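Local coordinates for germination protein (Bacillus megaterium, PDB 6O59) that probably helps spores sense germinants, being the N-terminal domain of the A subunit of the GerK3 spore germinant receptor, at residues A[193-196]-A[197-201]. Residues are numbered along the deposited sequence; the frame is centred on the assembly and turned at random.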
loop_
_atom_site.group_PDB
_atom_site.type_symbol
_atom_site.label_atom_id
_atom_site.label_comp_id
_atom_site.label_asym_id
_atom_site.label_seq_id
_atom_site.Cartn_x
_atom_site.Cartn_y
_atom_site.Cartn_z
ATOM N N ALA A 193 14.403 8.777 2.024
ATOM C CA ALA A 193 14.013 10.131 2.385
ATOM C C ALA A 193 14.584 10.518 3.751
ATOM O O ALA A 193 14.635 9.682 4.662
ATOM C CB ALA A 193 12.501 10.259 2.398
ATOM N N ASN A 194 15.032 11.784 3.881
ATOM C CA ASN A 194 15.547 12.326 5.140
ATOM C C ASN A 194 14.382 12.528 6.098
ATOM O O ASN A 194 13.388 13.158 5.724
ATOM C CB ASN A 194 16.273 13.646 4.891
ATOM C CG ASN A 194 17.018 14.164 6.082
ATOM O OD1 ASN A 194 16.436 14.549 7.093
ATOM N ND2 ASN A 194 18.329 14.190 5.977
ATOM N N ASP A 195 14.496 12.004 7.322
ATOM C CA ASP A 195 13.421 12.104 8.308
ATOM C C ASP A 195 13.107 13.548 8.687
ATOM O O ASP A 195 11.931 13.880 8.795
ATOM C CB ASP A 195 13.710 11.268 9.566
ATOM C CG ASP A 195 13.319 9.812 9.411
ATOM O OD1 ASP A 195 12.156 9.543 8.976
ATOM O OD2 ASP A 195 14.162 8.939 9.722
ATOM N N LYS A 196 14.129 14.415 8.810
ATOM C CA LYS A 196 13.928 15.828 9.148
ATOM C C LYS A 196 13.131 16.548 8.031
ATOM O O LYS A 196 12.288 17.392 8.337
ATOM C CB LYS A 196 15.267 16.528 9.440
ATOM C CG LYS A 196 16.057 15.863 10.569
ATOM C CD LYS A 196 17.274 16.662 11.043
ATOM C CE LYS A 196 18.576 16.200 10.423
ATOM N NZ LYS A 196 19.750 16.842 11.078
ATOM N N VAL A 197 13.335 16.152 6.760
ATOM C CA VAL A 197 12.622 16.707 5.597
ATOM C C VAL A 197 11.157 16.209 5.612
ATOM O O VAL A 197 10.239 16.996 5.350
ATOM C CB VAL A 197 13.351 16.364 4.261
ATOM C CG1 VAL A 197 12.540 16.782 3.046
ATOM C CG2 VAL A 197 14.731 16.995 4.208
ATOM N N VAL A 198 10.948 14.915 5.944
ATOM C CA VAL A 198 9.618 14.305 6.001
ATOM C C VAL A 198 8.801 14.982 7.114
ATOM O O VAL A 198 7.685 15.446 6.843
ATOM C CB VAL A 198 9.673 12.761 6.156
ATOM C CG1 VAL A 198 8.283 12.174 6.412
ATOM C CG2 VAL A 198 10.298 12.109 4.924
ATOM N N LYS A 199 9.378 15.084 8.333
ATOM C CA LYS A 199 8.734 15.712 9.497
ATOM C C LYS A 199 8.307 17.155 9.191
ATOM O O LYS A 199 7.203 17.544 9.564
ATOM C CB LYS A 199 9.655 15.705 10.756
ATOM C CG LYS A 199 10.244 14.354 11.236
ATOM C CD LYS A 199 9.257 13.176 11.396
ATOM C CE LYS A 199 9.436 12.104 10.332
ATOM N NZ LYS A 199 8.676 10.875 10.667
ATOM N N GLU A 200 9.167 17.926 8.495
ATOM C CA GLU A 200 8.901 19.319 8.139
ATOM C C GLU A 200 7.811 19.460 7.089
ATOM O O GLU A 200 6.966 20.342 7.224
ATOM C CB GLU A 200 10.174 20.036 7.672
ATOM C CG GLU A 200 11.043 20.532 8.825
ATOM C CD GLU A 200 10.354 21.263 9.968
ATOM O OE1 GLU A 200 9.544 22.181 9.695
ATOM O OE2 GLU A 200 10.622 20.911 11.139
ATOM N N ILE A 201 7.818 18.607 6.052
ATOM C CA ILE A 201 6.810 18.676 4.997
ATOM C C ILE A 201 5.418 18.290 5.565
ATOM O O ILE A 201 4.433 18.977 5.272
ATOM C CB ILE A 201 7.238 17.829 3.775
ATOM C CG1 ILE A 201 8.404 18.545 3.026
ATOM C CG2 ILE A 201 6.034 17.541 2.849
ATOM C CD1 ILE A 201 9.088 17.797 1.955
#
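Ala193, just before the N-cap, sets its CB against Val198 CG2 at 3.8 Å across the first turn of helix 195-206, a hydrophobic staple on the packed side. Both residues are buried. Asn194, exposed at the N-cap position, serves the turn with both its backbone O and its side chain. The O accepts a bond from Val198 N at 3.0 Å and a weak one from Val197 N. A chi1 of -171° swings CG away from the Asn194 nitrogen, and OD1 turns back to cap Lys196 N at 2.9 Å, though the bend at the hydrogen makes this bond weak. Asn194 CB meets Val197 CG2 at 3.7 Å, the two side chains crossing at about a right angle.

Backbone bonds from Lys199 N to Asp195 O and from Glu200 N to Lys196 O continue the helix. Looseness shows at the solvent-side ends of Asp195 and Lys199. The Lys199 chain, bent at chi2 and chi3, folds over Asp195 O, yet NZ stays 4.1 Å from Asp195 OD1, too far for a salt bridge. The Asp195 carboxylate, in the first turn, is probably favoured by the helix dipole. The Glu200 carboxylate turns to a salt bridge with Arg204.

The helix begins just after strand 182-189, with Ala193 and Val198 against Tyr188 of that strand, while Val197, Val198 and Ile201 pack on Ile252 of strand 252-256, its neighbour in the antiparallel sheet.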